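Nuclease-like protein (Chaetomium thermophilum, PDB 6GRB) probably acts as a structure-selective nuclease of the GEN1 type, resolving four-way DNA (Holliday) junctions and cutting 5' flaps. Local coordinates at residues A[182-187]-A[215-220]; A[199-204]-A[275-280]; A[378-383]-A[454-459]. All coordinates share one frame; numbering follows the deposited sequence.

Contact 1 of 3, residues A[182-187]-A[215-220]; sequences SGLDRE and QAAKAG
The loop 182-187 runs past one flank of the helix 215-220, with the CA atoms of G183 and K218 6.5 Å apart and those of L184 and A217 7.1 Å apart. One polar grip and one apolar touch join them. K218 leaves its helix with CG beside the backbone N, then bends at its last two torsions (chi3 67°), which curls the chain back over the carbonyl of S182. Its NZ donates to S182 O at 3.2 Å, arriving from above the carbonyl plane at a C=O...N angle of 110°, and CG of K218 also lies only 3.5 Å from that oxygen. A second, weak bond from NZ goes to P181 O, and the ammonium thus gathers two consecutive carbonyls.

S182 shapes the loop by a different atom: its OG accepts from L184 N at 3.0 Å in an almost straight bond (170°), forming an ST turn. Just beyond it, CD2 of L184 meets CB of A217 at 3.9 Å, while the same side chain also touches V192, C214 and, on helix 6-10, I6 and I10. L184 thus lies where helices 6-10, 191-196 and 210-226 meet, the last two being the pair expected to form the helix-two-turn-helix (H2TH) element of this nuclease family, close to the bound DNA.

Contact 2 of 3, residues A[199-204]-A[275-280]; sequences DYLPDG and RYYTHP
CD1 of L201 lies at the edge of the Y277 ring, in its plane, and the hydroxyl of the same tyrosine also comes near Y200. L201 and Y200 sit in the loop that joins helices 191-196 and 210-226, consistent with the connection of an H2TH motif, whereas Y277 comes from the short helix 273-278. The leucine and Y277 side chains cross at about a right angle. CD1 of L201 is 3.7 Å from CE2 of Y277 and 3.2 Å from its OH, but the leucine is modelled with strained torsions and too close to the Y200 ring, which makes its exact position, and with it this closeness, uncertain. Y200 and Y277 likewise cross at about a right angle, CE2 of Y200 standing 4.2 Å from OH of Y277. In Y277, CG stands beside the backbone N, anti to the carbonyl carbon (chi1 -71°), and this torsion turns the ring toward the loop.

The broad side of Y277 is used differently. CD2 of Y276 stands 3.6 Å above the middle of one face, and F147 meets the same tyrosine with ring planes inclined by about 30°. With an alanine at Y277, CD1 of L201 would probably lose its aromatic partner and a gap would open beside the Y276 and F147 rings.

The cluster borders the metal centre: the side chain of Y277 is about 6 Å from that of D143, a magnesium ligand. D199, in the loop, binds magnesium in another structure of this protein but does not hold the ion in this model. Beside these acidic residues, Y276 OH is hydrogen-bonded to OE2 of E120.

Contact 3 of 3, residues A[378-383]-A[454-459]; sequences PELRVS and VTVEDW
Both methyl groups of L380 are spent on the helix 454-459, each on a different residue. CD1 meets CG1 of V456 at 3.8 Å, and CD2 approaches the six-membered ring of W459, 3.6 Å from CZ3 and 3.9 Å from CH2. The leucine crosses both partners obliquely. V456 offers CG1 because that branch is anti to the backbone N (chi1 -174°), and W459 has its CG anti in the same sense (chi1 -177°), which swings the indole out from the helix toward the strand.

L380 belongs to the middle strand of a three-stranded antiparallel sheet, and the helix 453-464 packs against it in the Gen1 C-terminal domain, an arrangement consistent with the chromodomain known from human GEN1. In the next shell, R368 of the neighbouring strand 364-371 touches both L380 and W459, while E445 and L448 of helix 445-451 also border the leucine. Backbone bonding to V443 sets L380 in the sheet. Farther out, E379 forms a salt bridge with R369, R381 lies in a cation-pi contact with W442, and T455 OG1 is hydrogen-bonded to E358, tying the start of the helix to the chain ahead of the sheet.

How the contacts relate
Contacts 1 and 2 interleave along the chain, their segments alternating, and their centres lie about 17 Å apart. Both draw on the region of helices 191-196 and 210-226, contact 1 at the second helix and contact 2 in the loop between them. R186 bridges the two, its NH2 2.7 Å from Y277 O in a probable hydrogen bond. Contact 3 comes later in sequence, about 50 Å from contact 1 and 53 Å from contact 2 between centres, on the opposite side of the chain's centre. The nuclease end, near metal and DNA, and the C-terminal sheet-and-helix domain thus lie in separate parts of the chain, consistent with a modular build.

Contact 1 of 3, residues A[182-187]-A[215-220]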
ATOM      1  N   SER A 182       8.152  20.146 -11.180  1.00 78.36           N
ATOM      2  CA  SER A 182       6.776  20.583 -11.388  1.00 79.75           C
ATOM      3  C   SER A 182       6.380  21.677 -10.405  1.00 80.95           C
ATOM      4  O   SER A 182       5.590  22.566 -10.746  1.00 82.26           O
ATOM      5  CB  SER A 182       5.823  19.400 -11.262  1.00 79.35           C
ATOM      6  OG  SER A 182       5.672  19.016  -9.903  1.00 79.08           O
ATOM      7  N   GLY A 183       6.922  21.633  -9.187  1.00 79.11           N
ATOM      8  CA  GLY A 183       6.426  22.469  -8.118  1.00 80.01           C
ATOM      9  C   GLY A 183       5.047  22.114  -7.600  1.00 80.74           C
ATOM     10  O   GLY A 183       4.519  22.838  -6.751  1.00 81.47           O
ATOM     11  N   LEU A 184       4.446  21.018  -8.061  1.00 77.16           N
ATOM     12  CA  LEU A 184       3.059  20.721  -7.725  1.00 78.13           C
ATOM     13  C   LEU A 184       2.951  20.250  -6.283  1.00 77.69           C
ATOM     14  O   LEU A 184       3.524  19.225  -5.911  1.00 76.31           O
ATOM     15  CB  LEU A 184       2.486  19.673  -8.674  1.00 77.88           C
ATOM     16  CG  LEU A 184       1.963  20.235  -9.996  1.00 78.70           C
ATOM     17  CD1 LEU A 184       1.714  19.106 -10.999  1.00 77.75           C
ATOM     18  CD2 LEU A 184       0.704  21.079  -9.771  1.00 80.39           C
ATOM     19  N   ASP A 185       2.224  21.000  -5.473  1.00 77.08           N
ATOM     20  CA  ASP A 185       1.844  20.587  -4.133  1.00 76.50           C
ATOM     21  C   ASP A 185       0.351  20.331  -4.120  1.00 77.42           C
ATOM     22  O   ASP A 185      -0.332  20.464  -5.137  1.00 78.68           O
ATOM     23  CB  ASP A 185       2.240  21.633  -3.087  1.00 76.13           C
ATOM     24  CG  ASP A 185       1.638  23.027  -3.363  1.00 77.38           C
ATOM     25  OD1 ASP A 185       0.412  23.228  -3.140  1.00 78.00           O
ATOM     26  OD2 ASP A 185       2.404  23.927  -3.780  1.00 77.58           O
ATOM     27  N   ARG A 186      -0.148  19.974  -2.944  1.00 73.90           N
ATOM     28  CA  ARG A 186      -1.543  19.577  -2.805  1.00 74.03           C
ATOM     29  C   ARG A 186      -2.495  20.592  -3.439  1.00 75.63           C
ATOM     30  O   ARG A 186      -3.427  20.216  -4.164  1.00 76.49           O
ATOM     31  CB  ARG A 186      -1.872  19.367  -1.324  1.00 72.33           C
ATOM     32  CG  ARG A 186      -3.268  18.868  -1.119  1.00 71.88           C
ATOM     33  CD  ARG A 186      -3.564  18.523   0.325  1.00 70.08           C
ATOM     34  NE  ARG A 186      -4.955  18.103   0.469  1.00 69.61           N
ATOM     35  CZ  ARG A 186      -5.545  17.839   1.632  1.00 68.19           C
ATOM     36  NH1 ARG A 186      -4.853  17.950   2.763  1.00 67.33           N
ATOM     37  NH2 ARG A 186      -6.825  17.460   1.661  1.00 67.69           N
ATOM     38  N   GLU A 187      -2.276  21.888  -3.189  1.00 79.68           N
ATOM     39  CA  GLU A 187      -3.161  22.894  -3.775  1.00 80.87           C
ATOM     40  C   GLU A 187      -2.875  23.141  -5.248  1.00 81.99           C
ATOM     41  O   GLU A 187      -3.766  23.611  -5.958  1.00 82.84           O
ATOM     42  CB  GLU A 187      -3.075  24.228  -3.026  1.00 80.65           C
ATOM     43  CG  GLU A 187      -2.980  24.106  -1.536  1.00 79.31           C
ATOM     44  CD  GLU A 187      -1.534  24.112  -1.090  1.00 78.64           C
ATOM     45  OE1 GLU A 187      -0.850  25.133  -1.351  1.00 79.13           O
ATOM     46  OE2 GLU A 187      -1.070  23.091  -0.521  1.00 77.55           O
ATOM     47  N   GLN A 215       0.962  25.365 -15.320  1.00 87.06           N
ATOM     48  CA  GLN A 215       1.655  26.641 -15.248  1.00 87.43           C
ATOM     49  C   GLN A 215       0.808  27.703 -14.557  1.00 88.41           C
ATOM     50  O   GLN A 215       1.358  28.701 -14.076  1.00 88.64           O
ATOM     51  CB  GLN A 215       2.125  27.090 -16.651  1.00 87.37           C
ATOM     52  CG  GLN A 215       1.125  26.941 -17.795  1.00 87.65           C
ATOM     53  CD  GLN A 215       1.774  26.656 -19.153  1.00 87.06           C
ATOM     54  OE1 GLN A 215       2.863  26.086 -19.234  1.00 86.20           O
ATOM     55  NE2 GLN A 215       1.085  27.030 -20.223  1.00 87.47           N
ATOM     56  N   ALA A 216      -0.508  27.487 -14.459  1.00 86.25           N
ATOM     57  CA  ALA A 216      -1.336  28.269 -13.545  1.00 86.94           C
ATOM     58  C   ALA A 216      -1.000  27.943 -12.093  1.00 86.70           C
ATOM     59  O   ALA A 216      -0.809  28.846 -11.271  1.00 86.87           O
ATOM     60  CB  ALA A 216      -2.819  28.005 -13.819  1.00 87.36           C
ATOM     61  N   ALA A 217      -0.945  26.650 -11.758  1.00 86.84           N
ATOM     62  CA  ALA A 217      -0.528  26.236 -10.421  1.00 86.44           C
ATOM     63  C   ALA A 217       0.819  26.851 -10.052  1.00 85.95           C
ATOM     64  O   ALA A 217       0.988  27.391  -8.952  1.00 85.90           O
ATOM     65  CB  ALA A 217      -0.461  24.711 -10.341  1.00 85.84           C
ATOM     66  N   LYS A 218       1.785  26.793 -10.975  1.00 89.17           N
ATOM     67  CA  LYS A 218       3.105  27.359 -10.719  1.00 88.69           C
ATOM     68  C   LYS A 218       3.046  28.870 -10.535  1.00 89.39           C
ATOM     69  O   LYS A 218       3.838  29.429  -9.764  1.00 89.15           O
ATOM     70  CB  LYS A 218       4.061  27.005 -11.857  1.00 88.07           C
ATOM     71  CG  LYS A 218       4.327  25.520 -12.010  1.00 87.08           C
ATOM     72  CD  LYS A 218       5.300  25.247 -13.149  1.00 86.35           C
ATOM     73  CE  LYS A 218       6.689  25.775 -12.826  1.00 85.90           C
ATOM     74  NZ  LYS A 218       7.209  25.186 -11.554  1.00 85.12           N
ATOM     75  N   ALA A 219       2.130  29.549 -11.223  1.00 89.53           N
ATOM     76  CA  ALA A 219       1.998  30.992 -11.075  1.00 90.15           C
ATOM     77  C   ALA A 219       1.336  31.401  -9.764  1.00 90.33           C
ATOM     78  O   ALA A 219       1.200  32.605  -9.503  1.00 90.73           O
ATOM     79  CB  ALA A 219       1.219  31.571 -12.252  1.00 90.79           C
ATOM     80  N   GLY A 220       0.918  30.444  -8.941  1.00 88.81           N
ATOM     81  CA  GLY A 220       0.482  30.718  -7.594  1.00 88.69           C
ATOM     82  C   GLY A 220      -1.003  30.635  -7.373  1.00 89.08           C
ATOM     83  O   GLY A 220      -1.447  30.807  -6.231  1.00 88.83           O
TER

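Contact 2 of 3, residues A[199-204]-A[275-280]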
ATOM      1  N   ASP A 199     -13.784  15.911 -16.887  1.00 96.54           N
ATOM      2  CA  ASP A 199     -14.388  14.620 -17.204  1.00 95.62           C
ATOM      3  C   ASP A 199     -14.707  13.773 -15.967  1.00 95.00           C
ATOM      4  O   ASP A 199     -14.887  12.552 -16.088  1.00 94.08           O
ATOM      5  CB  ASP A 199     -13.473  13.841 -18.149  1.00 94.00           C
ATOM      6  N   TYR A 200     -14.780  14.388 -14.778  1.00 94.91           N
ATOM      7  CA  TYR A 200     -15.107  13.662 -13.550  1.00 94.15           C
ATOM      8  C   TYR A 200     -15.358  14.617 -12.387  1.00 94.63           C
ATOM      9  O   TYR A 200     -15.503  14.178 -11.236  1.00 93.92           O
ATOM     10  CB  TYR A 200     -13.995  12.670 -13.165  1.00 93.57           C
ATOM     11  CG  TYR A 200     -12.608  13.274 -13.031  1.00 94.35           C
ATOM     12  CD1 TYR A 200     -11.927  13.745 -14.154  1.00 94.72           C
ATOM     13  CD2 TYR A 200     -11.971  13.349 -11.792  1.00 94.51           C
ATOM     14  CE1 TYR A 200     -10.668  14.298 -14.057  1.00 95.09           C
ATOM     15  CE2 TYR A 200     -10.691  13.901 -11.680  1.00 95.08           C
ATOM     16  CZ  TYR A 200     -10.049  14.379 -12.824  1.00 95.25           C
ATOM     17  OH  TYR A 200      -8.789  14.938 -12.764  1.00 95.42           O
ATOM     18  N   LEU A 201     -15.401  15.899 -12.732  1.00 92.27           N
ATOM     19  CA  LEU A 201     -15.638  17.002 -11.816  1.00 92.75           C
ATOM     20  C   LEU A 201     -16.397  18.069 -12.598  1.00 93.46           C
ATOM     21  O   LEU A 201     -15.957  18.461 -13.657  1.00 94.18           O
ATOM     22  CB  LEU A 201     -14.323  17.595 -11.311  1.00 93.60           C
ATOM     23  CG  LEU A 201     -12.961  16.906 -11.216  1.00 93.57           C
ATOM     24  CD1 LEU A 201     -12.451  16.942  -9.795  1.00 93.63           C
ATOM     25  CD2 LEU A 201     -12.881  15.500 -11.785  1.00 92.87           C
ATOM     26  N   PRO A 202     -17.519  18.573 -12.071  1.00 94.60           N
ATOM     27  CA  PRO A 202     -18.241  19.538 -12.916  1.00 95.36           C
ATOM     28  C   PRO A 202     -17.560  20.903 -12.965  1.00 96.32           C
ATOM     29  O   PRO A 202     -16.677  21.246 -12.166  1.00 96.45           O
ATOM     30  CB  PRO A 202     -19.620  19.625 -12.247  1.00 94.98           C
ATOM     31  CG  PRO A 202     -19.378  19.176 -10.799  1.00 94.14           C
ATOM     32  CD  PRO A 202     -18.311  18.132 -10.899  1.00 93.69           C
ATOM     33  N   ASP A 203     -18.001  21.691 -13.953  1.00 96.87           N
ATOM     34  CA  ASP A 203     -17.631  23.105 -14.084  1.00 97.66           C
ATOM     35  C   ASP A 203     -16.126  23.276 -14.270  1.00 98.06           C
ATOM     36  O   ASP A 203     -15.525  24.243 -13.787  1.00 98.53           O
ATOM     37  CB  ASP A 203     -18.130  23.911 -12.884  1.00 97.43           C
ATOM     38  CG  ASP A 203     -19.638  24.075 -12.889  1.00 97.52           C
ATOM     39  OD1 ASP A 203     -20.268  23.821 -13.945  1.00 97.86           O
ATOM     40  OD2 ASP A 203     -20.201  24.449 -11.834  1.00 97.23           O
ATOM     41  N   GLY A 204     -15.518  22.320 -14.972  1.00 93.66           N
ATOM     42  CA  GLY A 204     -14.108  22.380 -15.337  1.00 93.89           C
ATOM     43  C   GLY A 204     -13.907  22.881 -16.757  1.00 94.07           C
ATOM     44  O   GLY A 204     -14.625  22.485 -17.681  1.00 93.79           O
ATOM     45  N   ARG A 275     -14.106  21.935  -1.852  1.00 82.09           N
ATOM     46  CA  ARG A 275     -14.302  21.390  -0.505  1.00 80.33           C
ATOM     47  C   ARG A 275     -14.029  19.890  -0.467  1.00 79.29           C
ATOM     48  O   ARG A 275     -13.421  19.384   0.482  1.00 78.02           O
ATOM     49  CB  ARG A 275     -15.721  21.686  -0.011  1.00 79.66           C
ATOM     50  N   TYR A 276     -14.436  19.173  -1.520  1.00 76.93           N
ATOM     51  CA  TYR A 276     -14.260  17.725  -1.582  1.00 75.90           C
ATOM     52  C   TYR A 276     -12.789  17.319  -1.515  1.00 75.97           C
ATOM     53  O   TYR A 276     -12.472  16.223  -1.027  1.00 74.40           O
ATOM     54  CB  TYR A 276     -14.925  17.201  -2.854  1.00 76.60           C
ATOM     55  CG  TYR A 276     -14.418  15.873  -3.377  1.00 76.26           C
ATOM     56  CD1 TYR A 276     -14.882  14.668  -2.853  1.00 74.24           C
ATOM     57  CD2 TYR A 276     -13.502  15.822  -4.430  1.00 77.97           C
ATOM     58  CE1 TYR A 276     -14.441  13.457  -3.338  1.00 73.73           C
ATOM     59  CE2 TYR A 276     -13.049  14.602  -4.928  1.00 77.74           C
ATOM     60  CZ  TYR A 276     -13.529  13.424  -4.379  1.00 75.52           C
ATOM     61  OH  TYR A 276     -13.090  12.214  -4.867  1.00 75.03           O
ATOM     62  N   TYR A 277     -11.878  18.176  -1.984  1.00 75.17           N
ATOM     63  CA  TYR A 277     -10.453  17.886  -1.825  1.00 75.05           C
ATOM     64  C   TYR A 277      -9.871  18.485  -0.550  1.00 73.97           C
ATOM     65  O   TYR A 277      -9.044  17.846   0.114  1.00 72.63           O
ATOM     66  CB  TYR A 277      -9.663  18.393  -3.028  1.00 77.27           C
ATOM     67  CG  TYR A 277      -9.903  17.587  -4.281  1.00 78.43           C
ATOM     68  CD1 TYR A 277      -9.344  16.318  -4.438  1.00 77.71           C
ATOM     69  CD2 TYR A 277     -10.689  18.092  -5.313  1.00 79.80           C
ATOM     70  CE1 TYR A 277      -9.568  15.576  -5.593  1.00 78.99           C
ATOM     71  CE2 TYR A 277     -10.915  17.361  -6.471  1.00 80.43           C
ATOM     72  CZ  TYR A 277     -10.354  16.106  -6.609  1.00 80.30           C
ATOM     73  OH  TYR A 277     -10.587  15.385  -7.765  1.00 80.12           O
ATOM     74  N   THR A 278     -10.286  19.700  -0.195  1.00 78.34           N
ATOM     75  CA  THR A 278      -9.702  20.349   0.970  1.00 77.58           C
ATOM     76  C   THR A 278     -10.243  19.752   2.259  1.00 75.62           C
ATOM     77  O   THR A 278      -9.501  19.611   3.234  1.00 74.62           O
ATOM     78  CB  THR A 278      -9.949  21.862   0.918  1.00 78.70           C
ATOM     79  OG1 THR A 278     -11.348  22.133   0.705  1.00 78.83           O
ATOM     80  CG2 THR A 278      -9.116  22.507  -0.217  1.00 80.25           C
ATOM     81  N   HIS A 279     -11.521  19.378   2.278  1.00 77.30           N
ATOM     82  CA  HIS A 279     -12.164  18.803   3.460  1.00 75.52           C
ATOM     83  C   HIS A 279     -12.928  17.543   3.069  1.00 74.62           C
ATOM     84  O   HIS A 279     -14.160  17.495   3.168  1.00 74.30           O
ATOM     85  CB  HIS A 279     -13.103  19.819   4.110  1.00 75.66           C
ATOM     86  CG  HIS A 279     -12.423  21.082   4.546  1.00 76.40           C
ATOM     87  ND1 HIS A 279     -12.343  22.199   3.738  1.00 77.99           N
ATOM     88  CD2 HIS A 279     -11.807  21.414   5.707  1.00 75.78           C
ATOM     89  CE1 HIS A 279     -11.701  23.161   4.380  1.00 78.19           C
ATOM     90  NE2 HIS A 279     -11.372  22.713   5.579  1.00 76.91           N
ATOM     91  N   PRO A 280     -12.225  16.499   2.612  1.00 70.01           N
ATOM     92  CA  PRO A 280     -12.923  15.280   2.179  1.00 69.09           C
ATOM     93  C   PRO A 280     -13.658  14.621   3.341  1.00 67.22           C
ATOM     94  O   PRO A 280     -13.405  14.901   4.515  1.00 66.57           O
ATOM     95  CB  PRO A 280     -11.788  14.392   1.649  1.00 68.80           C
ATOM     96  CG  PRO A 280     -10.590  14.829   2.394  1.00 68.63           C
ATOM     97  CD  PRO A 280     -10.759  16.314   2.615  1.00 70.00           C
TER

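Contact 3 of 3, residues A[378-383]-A[454-459]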
ATOM      1  N   PRO A 378      19.932  -7.465   3.534  1.00 63.33           N
ATOM      2  CA  PRO A 378      20.594  -8.707   3.960  1.00 63.96           C
ATOM      3  C   PRO A 378      19.575  -9.753   4.388  1.00 64.25           C
ATOM      4  O   PRO A 378      18.687  -9.483   5.190  1.00 63.73           O
ATOM      5  CB  PRO A 378      21.470  -8.256   5.134  1.00 63.68           C
ATOM      6  CG  PRO A 378      21.718  -6.812   4.866  1.00 63.21           C
ATOM      7  CD  PRO A 378      20.477  -6.280   4.217  1.00 62.84           C
ATOM      8  N   GLU A 379      19.706 -10.956   3.840  1.00 64.41           N
ATOM      9  CA  GLU A 379      18.827 -12.056   4.194  1.00 65.01           C
ATOM     10  C   GLU A 379      19.667 -13.231   4.651  1.00 65.97           C
ATOM     11  O   GLU A 379      20.807 -13.407   4.214  1.00 66.35           O
ATOM     12  CB  GLU A 379      17.936 -12.473   3.026  1.00 65.64           C
ATOM     13  CG  GLU A 379      16.866 -11.447   2.670  1.00 64.77           C
ATOM     14  CD  GLU A 379      16.051 -11.870   1.462  1.00 65.56           C
ATOM     15  OE1 GLU A 379      14.815 -11.990   1.592  1.00 65.53           O
ATOM     16  OE2 GLU A 379      16.655 -12.101   0.393  1.00 66.22           O
ATOM     17  N   LEU A 380      19.101 -14.022   5.550  1.00 66.30           N
ATOM     18  CA  LEU A 380      19.740 -15.236   6.027  1.00 67.36           C
ATOM     19  C   LEU A 380      18.911 -16.439   5.596  1.00 68.67           C
ATOM     20  O   LEU A 380      17.672 -16.399   5.630  1.00 68.62           O
ATOM     21  CB  LEU A 380      19.911 -15.200   7.553  1.00 66.98           C
ATOM     22  CG  LEU A 380      20.916 -14.175   8.123  1.00 66.06           C
ATOM     23  CD1 LEU A 380      21.035 -14.280   9.634  1.00 65.91           C
ATOM     24  CD2 LEU A 380      22.273 -14.355   7.474  1.00 66.48           C
ATOM     25  N   ARG A 381      19.597 -17.493   5.165  1.00 68.12           N
ATOM     26  CA  ARG A 381      18.952 -18.721   4.702  1.00 69.66           C
ATOM     27  C   ARG A 381      18.601 -19.571   5.915  1.00 70.30           C
ATOM     28  O   ARG A 381      19.489 -20.112   6.577  1.00 70.60           O
ATOM     29  CB  ARG A 381      19.882 -19.485   3.759  1.00 70.60           C
ATOM     30  CG  ARG A 381      19.273 -20.704   3.133  1.00 72.18           C
ATOM     31  CD  ARG A 381      18.201 -20.320   2.138  1.00 72.29           C
ATOM     32  NE  ARG A 381      17.898 -21.425   1.235  1.00 73.72           N
ATOM     33  CZ  ARG A 381      16.941 -21.405   0.306  1.00 74.14           C
ATOM     34  NH1 ARG A 381      16.183 -20.321   0.156  1.00 73.35           N
ATOM     35  NH2 ARG A 381      16.737 -22.473  -0.466  1.00 75.23           N
ATOM     36  N   VAL A 382      17.319 -19.632   6.253  1.00 71.65           N
ATOM     37  CA  VAL A 382      16.914 -20.362   7.448  1.00 72.18           C
ATOM     38  C   VAL A 382      16.106 -21.629   7.221  1.00 73.99           C
ATOM     39  O   VAL A 382      15.267 -21.709   6.325  1.00 74.59           O
ATOM     40  CB  VAL A 382      16.127 -19.451   8.411  1.00 70.82           C
ATOM     41  CG1 VAL A 382      15.605 -20.254   9.593  1.00 70.82           C
ATOM     42  CG2 VAL A 382      16.999 -18.299   8.885  1.00 69.74           C
ATOM     43  N   SER A 383      16.340 -22.605   8.092  1.00 74.95           N
ATOM     44  CA  SER A 383      15.672 -23.897   8.071  1.00 76.82           C
ATOM     45  C   SER A 383      14.610 -23.926   9.134  1.00 76.64           C
ATOM     46  O   SER A 383      14.738 -23.277  10.138  1.00 75.30           O
ATOM     47  CB  SER A 383      16.650 -25.046   8.305  1.00 77.90           C
ATOM     48  OG  SER A 383      17.235 -24.998   9.581  1.00 76.95           O
ATOM     49  N   VAL A 454      20.030 -15.469  19.468  1.00 79.33           N
ATOM     50  CA  VAL A 454      21.271 -16.180  19.755  1.00 79.86           C
ATOM     51  C   VAL A 454      21.604 -17.193  18.666  1.00 80.47           C
ATOM     52  O   VAL A 454      22.742 -17.681  18.609  1.00 80.89           O
ATOM     53  CB  VAL A 454      21.267 -16.815  21.164  1.00 80.60           C
ATOM     54  CG1 VAL A 454      21.128 -15.730  22.215  1.00 80.08           C
ATOM     55  CG2 VAL A 454      20.181 -17.844  21.341  1.00 81.45           C
ATOM     56  N   THR A 455      20.653 -17.493  17.776  1.00 78.78           N
ATOM     57  CA  THR A 455      20.961 -18.297  16.594  1.00 79.39           C
ATOM     58  C   THR A 455      21.779 -17.500  15.579  1.00 78.70           C
ATOM     59  O   THR A 455      22.674 -18.049  14.925  1.00 79.21           O
ATOM     60  CB  THR A 455      19.669 -18.800  15.960  1.00 79.85           C
ATOM     61  OG1 THR A 455      18.850 -19.408  16.966  1.00 80.48           O
ATOM     62  CG2 THR A 455      19.976 -19.817  14.888  1.00 80.86           C
ATOM     63  N   VAL A 456      21.486 -16.202  15.431  1.00 76.72           N
ATOM     64  CA  VAL A 456      22.248 -15.374  14.501  1.00 76.12           C
ATOM     65  C   VAL A 456      23.667 -15.133  15.025  1.00 76.11           C
ATOM     66  O   VAL A 456      24.610 -15.015  14.231  1.00 76.19           O
ATOM     67  CB  VAL A 456      21.498 -14.054  14.213  1.00 75.05           C
ATOM     68  CG1 VAL A 456      22.209 -13.247  13.147  1.00 74.57           C
ATOM     69  CG2 VAL A 456      20.073 -14.335  13.773  1.00 75.10           C
ATOM     70  N   GLU A 457      23.861 -15.069  16.353  1.00 78.23           N
ATOM     71  CA  GLU A 457      25.222 -14.958  16.884  1.00 78.91           C
ATOM     72  C   GLU A 457      26.034 -16.192  16.531  1.00 80.44           C
ATOM     73  O   GLU A 457      27.145 -16.085  15.993  1.00 81.98           O
ATOM     74  CB  GLU A 457      25.226 -14.762  18.409  1.00 79.65           C
ATOM     75  CG  GLU A 457      24.180 -13.802  18.938  1.00 78.19           C
ATOM     76  CD  GLU A 457      24.723 -12.846  19.984  1.00 79.20           C
ATOM     77  OE1 GLU A 457      25.363 -13.316  20.957  1.00 81.33           O
ATOM     78  OE2 GLU A 457      24.506 -11.613  19.826  1.00 78.24           O
ATOM     79  N   ASP A 458      25.496 -17.377  16.842  1.00 79.89           N
ATOM     80  CA  ASP A 458      26.245 -18.615  16.631  1.00 81.60           C
ATOM     81  C   ASP A 458      26.612 -18.786  15.167  1.00 81.44           C
ATOM     82  O   ASP A 458      27.731 -19.205  14.850  1.00 83.54           O
ATOM     83  CB  ASP A 458      25.441 -19.822  17.125  1.00 81.78           C
ATOM     84  CG  ASP A 458      25.117 -19.742  18.609  1.00 81.96           C
ATOM     85  OD1 ASP A 458      26.013 -19.391  19.405  1.00 83.82           O
ATOM     86  OD2 ASP A 458      23.955 -20.030  18.972  1.00 81.66           O
ATOM     87  N   TRP A 459      25.690 -18.438  14.259  1.00 76.98           N
ATOM     88  CA  TRP A 459      26.029 -18.476  12.843  1.00 77.07           C
ATOM     89  C   TRP A 459      27.117 -17.463  12.516  1.00 76.93           C
ATOM     90  O   TRP A 459      28.014 -17.740  11.716  1.00 78.19           O
ATOM     91  CB  TRP A 459      24.795 -18.237  11.972  1.00 76.68           C
ATOM     92  CG  TRP A 459      25.163 -18.348  10.517  1.00 76.97           C
ATOM     93  CD1 TRP A 459      25.394 -19.513   9.796  1.00 78.08           C
ATOM     94  CD2 TRP A 459      25.395 -17.266   9.608  1.00 76.21           C
ATOM     95  NE1 TRP A 459      25.732 -19.205   8.497  1.00 78.03           N
ATOM     96  CE2 TRP A 459      25.741 -17.837   8.353  1.00 76.90           C
ATOM     97  CE3 TRP A 459      25.336 -15.877   9.724  1.00 75.09           C
ATOM     98  CZ2 TRP A 459      26.035 -17.056   7.232  1.00 76.48           C
ATOM     99  CZ3 TRP A 459      25.621 -15.106   8.613  1.00 74.71           C
ATOM    100  CH2 TRP A 459      25.972 -15.700   7.381  1.00 75.40           C
TER